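Local coordinates for protein FMN Adenylyltransferase (Candida glabrata, PDB 3FWK) that catalyses the transfer of an adenylyl group from ATP to FMN, the step that makes FAD, at residues F63-G68 with N123-T128; V110-D115 with Y137-D142; A150-L155 with N187-Y192. All blocks are in the same frame, centred on the assembly; numbering follows the deposited sequence.

Interaction 1 of 3, residues F63-G68 with N123-T128; sequences FSYNGG and NFIEET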
loop_
_atom_site.group_PDB
_atom_site.type_symbol
_atom_site.label_atom_id
_atom_site.label_comp_id
_atom_site.label_asym_id
_atom_site.label_seq_id
_atom_site.Cartn_x
_atom_site.Cartn_y
_atom_site.Cartn_z
ATOM N N PHE A 63 -11.976 -2.805 -3.730
ATOM C CA PHE A 63 -10.689 -2.693 -3.101
ATOM C C PHE A 63 -10.505 -1.268 -2.591
ATOM O O PHE A 63 -10.551 -0.333 -3.392
ATOM C CB PHE A 63 -9.596 -3.090 -4.118
ATOM C CG PHE A 63 -8.239 -3.226 -3.508
ATOM C CD1 PHE A 63 -7.668 -4.505 -3.359
ATOM C CD2 PHE A 63 -7.536 -2.123 -3.051
ATOM C CE1 PHE A 63 -6.439 -4.679 -2.768
ATOM C CE2 PHE A 63 -6.280 -2.281 -2.440
ATOM C CZ PHE A 63 -5.724 -3.560 -2.306
ATOM N N SER A 64 -10.270 -1.078 -1.283
ATOM C CA SER A 64 -10.009 0.256 -0.759
ATOM C C SER A 64 -8.538 0.598 -0.892
ATOM O O SER A 64 -7.699 -0.045 -0.272
ATOM C CB SER A 64 -10.478 0.362 0.703
ATOM O OG SER A 64 -10.292 1.713 1.127
ATOM N N TYR A 65 -8.219 1.592 -1.698
ATOM C CA TYR A 65 -6.848 1.922 -2.050
ATOM C C TYR A 65 -6.543 3.366 -1.800
ATOM O O TYR A 65 -7.198 4.247 -2.377
ATOM C CB TYR A 65 -6.613 1.607 -3.538
ATOM C CG TYR A 65 -5.215 1.880 -4.048
ATOM C CD1 TYR A 65 -4.150 1.048 -3.739
ATOM C CD2 TYR A 65 -4.998 2.966 -4.940
ATOM C CE1 TYR A 65 -2.876 1.326 -4.191
ATOM C CE2 TYR A 65 -3.752 3.209 -5.448
ATOM C CZ TYR A 65 -2.695 2.404 -5.056
ATOM O OH TYR A 65 -1.431 2.600 -5.565
ATOM N N ASN A 66 -5.523 3.642 -0.988
ATOM C CA ASN A 66 -5.199 5.031 -0.642
ATOM C C ASN A 66 -3.799 5.436 -1.046
ATOM O O ASN A 66 -3.307 6.484 -0.580
ATOM C CB ASN A 66 -5.417 5.286 0.844
ATOM C CG ASN A 66 -4.482 4.443 1.730
ATOM O OD1 ASN A 66 -3.426 3.978 1.286
ATOM N ND2 ASN A 66 -4.881 4.222 2.987
ATOM N N GLY A 67 -3.144 4.615 -1.866
ATOM C CA GLY A 67 -1.848 4.944 -2.443
ATOM C C GLY A 67 -0.647 4.720 -1.542
ATOM O O GLY A 67 0.477 4.780 -2.026
ATOM N N GLY A 68 -0.882 4.408 -0.263
ATOM C CA GLY A 68 0.213 4.213 0.644
ATOM C C GLY A 68 0.859 2.848 0.468
ATOM O O GLY A 68 0.294 1.956 -0.195
ATOM N N ASN A 123 -1.418 12.367 -6.852
ATOM C CA ASN A 123 -0.825 12.060 -8.146
ATOM C C ASN A 123 -0.584 10.547 -8.255
ATOM O O ASN A 123 -0.854 9.936 -9.292
ATOM C CB ASN A 123 0.505 12.764 -8.322
ATOM C CG ASN A 123 0.403 14.258 -8.517
ATOM O OD1 ASN A 123 -0.674 14.797 -8.810
ATOM N ND2 ASN A 123 1.541 14.941 -8.383
ATOM N N PHE A 124 -0.053 9.955 -7.187
ATOM C CA PHE A 124 0.316 8.553 -7.220
ATOM C C PHE A 124 -0.909 7.648 -7.342
ATOM O O PHE A 124 -0.876 6.624 -8.040
ATOM C CB PHE A 124 1.102 8.220 -5.974
ATOM C CG PHE A 124 1.576 6.791 -5.969
ATOM C CD1 PHE A 124 2.552 6.386 -6.874
ATOM C CD2 PHE A 124 1.012 5.848 -5.123
ATOM C CE1 PHE A 124 3.007 5.069 -6.908
ATOM C CE2 PHE A 124 1.433 4.494 -5.180
ATOM C CZ PHE A 124 2.433 4.134 -6.082
ATOM N N ILE A 125 -2.005 8.010 -6.667
ATOM C CA ILE A 125 -3.251 7.228 -6.794
ATOM C C ILE A 125 -3.742 7.260 -8.241
ATOM O O ILE A 125 -4.154 6.241 -8.790
ATOM C CB ILE A 125 -4.302 7.743 -5.813
ATOM C CG1 ILE A 125 -3.842 7.431 -4.366
ATOM C CG2 ILE A 125 -5.668 7.149 -6.138
ATOM C CD1 ILE A 125 -4.627 8.194 -3.296
ATOM N N GLU A 126 -3.680 8.426 -8.871
ATOM C CA GLU A 126 -4.103 8.525 -10.287
ATOM C C GLU A 126 -3.181 7.705 -11.202
ATOM O O GLU A 126 -3.655 6.970 -12.082
ATOM C CB GLU A 126 -4.098 10.002 -10.666
ATOM C CG GLU A 126 -5.208 10.730 -9.920
ATOM C CD GLU A 126 -5.018 12.247 -9.788
ATOM O OE1 GLU A 126 -4.148 12.818 -10.477
ATOM O OE2 GLU A 126 -5.720 12.859 -8.944
ATOM N N GLU A 127 -1.876 7.804 -10.961
ATOM C CA GLU A 127 -0.891 7.091 -11.793
ATOM C C GLU A 127 -1.062 5.605 -11.650
ATOM O O GLU A 127 -1.005 4.855 -12.642
ATOM C CB GLU A 127 0.511 7.513 -11.351
ATOM C CG GLU A 127 0.829 8.956 -11.731
ATOM C CD GLU A 127 1.767 9.699 -10.788
ATOM O OE1 GLU A 127 2.445 9.059 -9.916
ATOM O OE2 GLU A 127 1.860 10.960 -10.915
ATOM N N THR A 128 -1.285 5.132 -10.434
ATOM C CA THR A 128 -1.462 3.708 -10.261
ATOM C C THR A 128 -2.805 3.195 -10.746
ATOM O O THR A 128 -2.889 2.053 -11.208
ATOM C CB THR A 128 -1.130 3.291 -8.870
ATOM O OG1 THR A 128 -1.867 4.050 -7.975
ATOM C CG2 THR A 128 0.339 3.534 -8.523
#
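Y65 and T128 meet through their hydroxyls: Y65 OH donates to T128 OG1 at 2.8 Å. The CG of Y65 lies anti to its backbone N (chi1 -179°), which sends the ring from the end of strand 61-64 toward helix 119-131. OG1 of T128 sits near the plane of that ring, at its edge, and the two side chains cross at about a right angle. T128 OG1 in turn donates to F124 O, also at 2.8 Å. With chi1 at 54° the hydroxyl lies between N and the carbonyl carbon of T128, where it can reach that oxygen. F124 O also accepts from T128 N, and the two donors come from opposite faces of its carbonyl plane. The relay from Y65 to T128 to F124 should fix the rotation of both hydroxyls.

The other contacts across the segments mostly set carbon against backbone. The F124 ring approaches G67 O obliquely, with CE2 at 3.3 Å, and T128 CG2 lies over one face of that ring. I125 CG1 lies 3.7 Å from G67 CA, and I125 CD1 reaches N66 O. G67 N stands over the centre of the Y65 ring. N66 OD1 accepts from G68 N at 3.0 Å, closing an Asx turn, and G68 is the N-cap of helix 69-86. SYNGGKD after the first strand fits the PP-loop, the probable phosphate-binding loop of the PAPS reductase family.

Interaction 2 of 3, residues V110-D115 with Y137-D142; sequences VFIDHD and YESDRD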
loop_
_atom_site.group_PDB
_atom_site.type_symbol
_atom_site.label_atom_id
_atom_site.label_comp_id
_atom_site.label_asym_id
_atom_site.label_seq_id
_atom_site.Cartn_x
_atom_site.Cartn_y
_atom_site.Cartn_z
ATOM N N VAL A 110 -11.936 1.897 -4.436
ATOM C CA VAL A 110 -12.476 3.051 -3.744
ATOM C C VAL A 110 -11.369 3.741 -2.975
ATOM O O VAL A 110 -10.602 3.076 -2.248
ATOM C CB VAL A 110 -13.677 2.679 -2.818
ATOM C CG1 VAL A 110 -13.383 1.460 -1.926
ATOM C CG2 VAL A 110 -14.170 3.860 -2.003
ATOM N N PHE A 111 -11.298 5.070 -3.103
ATOM C CA PHE A 111 -10.375 5.910 -2.352
ATOM C C PHE A 111 -11.224 6.927 -1.583
ATOM O O PHE A 111 -11.958 7.704 -2.170
ATOM C CB PHE A 111 -9.406 6.595 -3.311
ATOM C CG PHE A 111 -8.561 7.672 -2.679
ATOM C CD1 PHE A 111 -7.947 7.498 -1.428
ATOM C CD2 PHE A 111 -8.431 8.904 -3.324
ATOM C CE1 PHE A 111 -7.197 8.526 -0.853
ATOM C CE2 PHE A 111 -7.691 9.931 -2.764
ATOM C CZ PHE A 111 -7.061 9.739 -1.544
ATOM N N ILE A 112 -11.037 6.973 -0.260
ATOM C CA ILE A 112 -11.650 7.989 0.561
ATOM C C ILE A 112 -10.702 9.184 0.592
ATOM O O ILE A 112 -9.642 9.155 1.221
ATOM C CB ILE A 112 -11.918 7.444 2.000
ATOM C CG1 ILE A 112 -12.779 6.157 1.952
ATOM C CG2 ILE A 112 -12.605 8.518 2.828
ATOM C CD1 ILE A 112 -14.046 6.227 1.142
ATOM N N ASP A 113 -11.050 10.209 -0.173
ATOM C CA ASP A 113 -10.205 11.375 -0.361
ATOM C C ASP A 113 -10.436 12.383 0.743
ATOM O O ASP A 113 -11.492 12.403 1.358
ATOM C CB ASP A 113 -10.522 11.962 -1.754
ATOM C CG ASP A 113 -9.461 12.911 -2.297
ATOM O OD1 ASP A 113 -8.384 13.045 -1.676
ATOM O OD2 ASP A 113 -9.716 13.507 -3.374
ATOM N N HIS A 114 -9.441 13.222 1.002
ATOM C CA HIS A 114 -9.550 14.258 2.043
ATOM C C HIS A 114 -8.921 15.522 1.535
ATOM O O HIS A 114 -8.001 15.484 0.688
ATOM C CB HIS A 114 -8.799 13.829 3.325
ATOM C CG HIS A 114 -9.284 12.538 3.899
ATOM N ND1 HIS A 114 -8.770 11.311 3.533
ATOM C CD2 HIS A 114 -10.269 12.281 4.782
ATOM C CE1 HIS A 114 -9.403 10.354 4.190
ATOM N NE2 HIS A 114 -10.324 10.914 4.950
ATOM N N ASP A 115 -9.347 16.646 2.105
ATOM C CA ASP A 115 -8.880 17.921 1.603
ATOM C C ASP A 115 -7.438 18.226 2.008
ATOM O O ASP A 115 -6.863 19.148 1.478
ATOM C CB ASP A 115 -9.829 19.039 1.983
ATOM C CG ASP A 115 -9.856 19.313 3.430
ATOM O OD1 ASP A 115 -9.037 19.022 4.276
ATOM O OD2 ASP A 115 -10.876 19.971 3.798
ATOM N N TYR A 137 -13.223 4.928 -7.891
ATOM C CA TYR A 137 -14.209 5.820 -7.280
ATOM C C TYR A 137 -13.515 6.571 -6.152
ATOM O O TYR A 137 -12.849 5.956 -5.316
ATOM C CB TYR A 137 -15.373 5.036 -6.723
ATOM C CG TYR A 137 -16.363 5.876 -5.905
ATOM C CD1 TYR A 137 -17.527 6.388 -6.482
ATOM C CD2 TYR A 137 -16.141 6.142 -4.549
ATOM C CE1 TYR A 137 -18.443 7.103 -5.714
ATOM C CE2 TYR A 137 -17.039 6.870 -3.789
ATOM C CZ TYR A 137 -18.183 7.363 -4.387
ATOM O OH TYR A 137 -19.096 8.066 -3.627
ATOM N N GLU A 138 -13.688 7.885 -6.109
ATOM C CA GLU A 138 -13.152 8.708 -5.014
ATOM C C GLU A 138 -14.310 9.377 -4.297
ATOM O O GLU A 138 -15.212 9.934 -4.950
ATOM C CB GLU A 138 -12.189 9.822 -5.546
ATOM C CG GLU A 138 -10.960 9.262 -6.267
ATOM C CD GLU A 138 -9.883 10.297 -6.488
ATOM O OE1 GLU A 138 -10.206 11.497 -6.432
ATOM O OE2 GLU A 138 -8.699 9.929 -6.703
ATOM N N SER A 139 -14.298 9.354 -2.965
ATOM C CA SER A 139 -15.215 10.186 -2.208
ATOM C C SER A 139 -14.887 11.654 -2.442
ATOM O O SER A 139 -13.818 12.012 -2.964
ATOM C CB SER A 139 -15.169 9.823 -0.723
ATOM O OG SER A 139 -13.941 10.258 -0.151
ATOM N N ASP A 140 -15.780 12.521 -2.004
ATOM C CA ASP A 140 -15.621 13.930 -2.316
ATOM C C ASP A 140 -14.777 14.625 -1.275
ATOM O O ASP A 140 -15.228 14.811 -0.150
ATOM C CB ASP A 140 -16.989 14.588 -2.364
ATOM C CG ASP A 140 -16.926 16.025 -2.765
ATOM O OD1 ASP A 140 -15.866 16.668 -2.961
ATOM O OD2 ASP A 140 -18.056 16.553 -2.933
ATOM N N ARG A 141 -13.573 15.084 -1.654
ATOM C CA ARG A 141 -12.688 15.697 -0.677
ATOM C C ARG A 141 -13.213 17.008 -0.111
ATOM O O ARG A 141 -12.728 17.452 0.923
ATOM C CB ARG A 141 -11.305 15.920 -1.254
ATOM C CG ARG A 141 -11.316 16.764 -2.535
ATOM C CD ARG A 141 -11.161 18.273 -2.277
ATOM N NE ARG A 141 -9.748 18.559 -2.041
ATOM C CZ ARG A 141 -9.156 19.727 -1.721
ATOM N NH1 ARG A 141 -9.829 20.807 -1.429
ATOM N NH2 ARG A 141 -7.832 19.763 -1.653
ATOM N N ASP A 142 -14.134 17.651 -0.826
ATOM C CA ASP A 142 -14.683 18.944 -0.400
ATOM C C ASP A 142 -15.963 18.796 0.432
ATOM O O ASP A 142 -16.596 19.802 0.764
ATOM C CB ASP A 142 -14.879 19.857 -1.632
ATOM C CG ASP A 142 -13.575 20.434 -2.130
ATOM O OD1 ASP A 142 -12.633 20.517 -1.332
ATOM O OD2 ASP A 142 -13.475 20.793 -3.310
HETATM O O HOH W 1 -12.288 13.990 -4.083
HETATM O O HOH W 2 -11.688 16.444 3.572
#
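D113, S139 and R141 meet round one water. It donates to D113 OD2 and to S139 O, both at 2.7 Å, and accepts from R141 N. Nearer the sheet, F111 N donates to Y137 O at 2.8 Å. S139 N returns a bond to F111 O at 3.0 Å. These two bonds pair strands 107-111 and 134-138 in parallel, as part of a beta-alpha-beta unit whose helix is 119-131. V110 CG2 touches Y137 CD2 on one face of the sheet. On the other, E138, extended beyond CG, crosses F111 obliquely and brings OE2 to the edge of the ring, 3.5 Å from F111 CD2. Ring and carboxylate planes are turned 72° apart.

Past the strands, side chains and water replace the regular pairing. S139 OG accepts from D113 N at 2.9 Å. Its chi1 of 71° places the hydroxyl between N and the carbonyl carbon, facing D113. A second water links D115 N with R141 O. The side chain of R141 is bent at chi2 and chi3, and D115 CA lies over one face of its guanidinium. Within its own segment R141 NH1 forms a salt bridge with D142 OD1, 2.8 Å long, in the guanidinium plane and on the syn lone pair.

D113 OD2 and E138 OE1 lie 3.7 Å apart, and E122 brings another carboxylate near D113 OD1. This crowding of acids would probably raise a pKa among them, while the water bound to D113 OD2 should help to offset the repulsion.

Interaction 3 of 3, residues A150-L155 with N187-Y192; sequences AFETFL and NWPDFY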
loop_
_atom_site.group_PDB
_atom_site.type_symbol
_atom_site.label_atom_id
_atom_site.label_comp_id
_atom_site.label_asym_id
_atom_site.label_seq_id
_atom_site.Cartn_x
_atom_site.Cartn_y
_atom_site.Cartn_z
ATOM N N ALA A 150 -18.707 8.467 4.145
ATOM C CA ALA A 150 -18.233 8.372 2.763
ATOM C C ALA A 150 -18.507 6.977 2.197
ATOM O O ALA A 150 -18.870 6.826 1.020
ATOM C CB ALA A 150 -16.724 8.699 2.694
ATOM N N PHE A 151 -18.345 5.943 3.019
ATOM C CA PHE A 151 -18.599 4.575 2.570
ATOM C C PHE A 151 -20.096 4.326 2.411
ATOM O O PHE A 151 -20.492 3.538 1.561
ATOM C CB PHE A 151 -17.933 3.544 3.493
ATOM C CG PHE A 151 -16.556 3.174 3.069
ATOM C CD1 PHE A 151 -16.342 2.391 1.950
ATOM C CD2 PHE A 151 -15.472 3.588 3.808
ATOM C CE1 PHE A 151 -15.025 2.005 1.575
ATOM C CE2 PHE A 151 -14.162 3.243 3.432
ATOM C CZ PHE A 151 -13.943 2.460 2.324
ATOM N N GLU A 152 -20.934 4.996 3.196
ATOM C CA GLU A 152 -22.388 4.864 2.984
ATOM C C GLU A 152 -22.776 5.383 1.612
ATOM O O GLU A 152 -23.568 4.754 0.894
ATOM C CB GLU A 152 -23.149 5.599 4.083
ATOM C CG GLU A 152 -24.653 5.580 3.876
ATOM C CD GLU A 152 -25.208 4.168 3.748
ATOM O OE1 GLU A 152 -24.812 3.288 4.562
ATOM O OE2 GLU A 152 -26.037 3.950 2.820
ATOM N N THR A 153 -22.206 6.520 1.223
ATOM C CA THR A 153 -22.456 7.057 -0.106
ATOM C C THR A 153 -21.945 6.135 -1.202
ATOM O O THR A 153 -22.632 5.890 -2.204
ATOM C CB THR A 153 -21.862 8.468 -0.233
ATOM O OG1 THR A 153 -22.514 9.301 0.725
ATOM C CG2 THR A 153 -22.008 9.002 -1.659
ATOM N N PHE A 154 -20.759 5.577 -1.000
ATOM C CA PHE A 154 -20.210 4.592 -1.911
ATOM C C PHE A 154 -21.145 3.402 -2.108
ATOM O O PHE A 154 -21.392 2.973 -3.233
ATOM C CB PHE A 154 -18.848 4.135 -1.382
ATOM C CG PHE A 154 -18.322 2.953 -2.089
ATOM C CD1 PHE A 154 -17.716 3.085 -3.305
ATOM C CD2 PHE A 154 -18.481 1.683 -1.541
ATOM C CE1 PHE A 154 -17.222 1.954 -3.998
ATOM C CE2 PHE A 154 -18.023 0.553 -2.211
ATOM C CZ PHE A 154 -17.377 0.677 -3.399
ATOM N N LEU A 155 -21.703 2.888 -1.029
ATOM C CA LEU A 155 -22.600 1.735 -1.157
ATOM C C LEU A 155 -23.914 2.088 -1.894
ATOM O O LEU A 155 -24.449 1.240 -2.630
ATOM C CB LEU A 155 -22.841 1.086 0.214
ATOM C CG LEU A 155 -22.187 -0.269 0.540
ATOM C CD1 LEU A 155 -22.817 -1.412 -0.275
ATOM C CD2 LEU A 155 -20.655 -0.237 0.393
ATOM N N ASN A 187 -22.196 1.574 12.381
ATOM C CA ASN A 187 -22.448 2.862 11.713
ATOM C C ASN A 187 -21.868 2.946 10.321
ATOM O O ASN A 187 -21.877 3.997 9.722
ATOM C CB ASN A 187 -21.997 4.031 12.582
ATOM C CG ASN A 187 -20.517 4.135 12.686
ATOM O OD1 ASN A 187 -19.790 3.148 12.515
ATOM N ND2 ASN A 187 -20.035 5.319 12.996
ATOM N N TRP A 188 -21.373 1.819 9.804
ATOM C CA TRP A 188 -20.953 1.729 8.407
ATOM C C TRP A 188 -22.061 1.105 7.572
ATOM O O TRP A 188 -22.935 0.424 8.129
ATOM C CB TRP A 188 -19.739 0.806 8.350
ATOM C CG TRP A 188 -18.470 1.509 8.669
ATOM C CD1 TRP A 188 -18.163 2.179 9.821
ATOM C CD2 TRP A 188 -17.324 1.559 7.856
ATOM N NE1 TRP A 188 -16.882 2.691 9.756
ATOM C CE2 TRP A 188 -16.342 2.307 8.569
ATOM C CE3 TRP A 188 -17.025 1.062 6.602
ATOM C CZ2 TRP A 188 -15.071 2.573 8.037
ATOM C CZ3 TRP A 188 -15.748 1.337 6.060
ATOM C CH2 TRP A 188 -14.789 2.067 6.799
ATOM N N PRO A 189 -21.959 1.198 6.243
ATOM C CA PRO A 189 -22.718 0.289 5.417
ATOM C C PRO A 189 -22.348 -1.148 5.793
ATOM O O PRO A 189 -21.240 -1.419 6.284
ATOM C CB PRO A 189 -22.246 0.615 4.002
ATOM C CG PRO A 189 -20.896 1.224 4.188
ATOM C CD PRO A 189 -21.028 2.035 5.443
ATOM N N ASP A 190 -23.253 -2.069 5.518
ATOM C CA ASP A 190 -23.082 -3.459 5.894
ATOM C C ASP A 190 -22.266 -4.172 4.837
ATOM O O ASP A 190 -22.771 -4.447 3.751
ATOM C CB ASP A 190 -24.496 -4.056 5.998
ATOM C CG ASP A 190 -24.477 -5.524 6.306
ATOM O OD1 ASP A 190 -23.397 -6.078 6.606
ATOM O OD2 ASP A 190 -25.568 -6.128 6.238
ATOM N N PHE A 191 -20.997 -4.454 5.128
ATOM C CA PHE A 191 -20.207 -5.304 4.272
ATOM C C PHE A 191 -19.234 -6.101 5.134
ATOM O O PHE A 191 -19.057 -5.801 6.318
ATOM C CB PHE A 191 -19.552 -4.522 3.085
ATOM C CG PHE A 191 -18.634 -3.374 3.481
ATOM C CD1 PHE A 191 -19.041 -2.028 3.393
ATOM C CD2 PHE A 191 -17.297 -3.641 3.797
ATOM C CE1 PHE A 191 -18.136 -0.985 3.750
ATOM C CE2 PHE A 191 -16.406 -2.611 4.138
ATOM C CZ PHE A 191 -16.833 -1.284 4.117
ATOM N N TYR A 192 -18.603 -7.104 4.528
ATOM C CA TYR A 192 -17.473 -7.779 5.184
ATOM C C TYR A 192 -16.185 -7.030 4.847
ATOM O O TYR A 192 -15.915 -6.720 3.669
ATOM C CB TYR A 192 -17.343 -9.207 4.652
ATOM C CG TYR A 192 -18.188 -10.209 5.384
ATOM C CD1 TYR A 192 -17.672 -10.832 6.513
ATOM C CD2 TYR A 192 -19.470 -10.565 4.949
ATOM C CE1 TYR A 192 -18.396 -11.798 7.222
ATOM C CE2 TYR A 192 -20.232 -11.566 5.660
ATOM C CZ TYR A 192 -19.639 -12.152 6.796
ATOM O OH TYR A 192 -20.328 -13.103 7.525
HETATM O O HOH W 3 -23.978 3.991 7.256
#
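The backbones come nearest at E152 and P189, with CA atoms 5.2 Å apart, where helix 147-157 meets an irregular loop leading into strand 192-194. In this Rossmann-like alpha/beta fold, the loop covers a flank of a helix that packs on the sheet. P189 is the centre of the contact. Its CG lies 3.5 Å from F151 O and its CB 3.6 Å from L155 CG, so the pyrrolidine ring rests against one turn of the helix. L155 also reaches past the proline, putting CD2 3.8 Å from F191 CD1.

F151, W188 and F191 form an aromatic cluster. The six-membered ring of W188 and the ring of F151 are nearly parallel, with planes 25° apart, but slid so that they barely overlap. F191 meets F151 obliquely, at 52° between planes. The chi1 of 58° in F191 turns its ring back toward the helix. The cluster continues inward, since F151 and F191 both pack on I164 of strand 163-165. Y192, the next residue, belongs to the glucose pocket.

No direct hydrogen bond joins the two segments. At the outer margin a water lies 2.9 Å from E152 OE1 and 3.2 Å from N187 O.

How the interactions relate
Interactions 1 and 2 meet in one sheet, and the helix of interaction 1 is the crossover between the strands of interaction 2. Strand 61-64 pairs with strand 107-111 through F63 O to V110 N and Y65 N to V110 O, and I125 of helix 119-131 packs on the F111 ring. Interaction 1 is the most buried and nearest the chain centre. Interaction 2 starts in the sheet and runs out to an exposed end, where waters and charges replace strand pairing. Interaction 3 lies farthest out and is mostly apolar. It joins interaction 2 where F151 meets I112 and F154 meets V110 and Y137. Helices 119-131 and 147-157 reach F111 and V110 respectively, on opposite faces of the sheet.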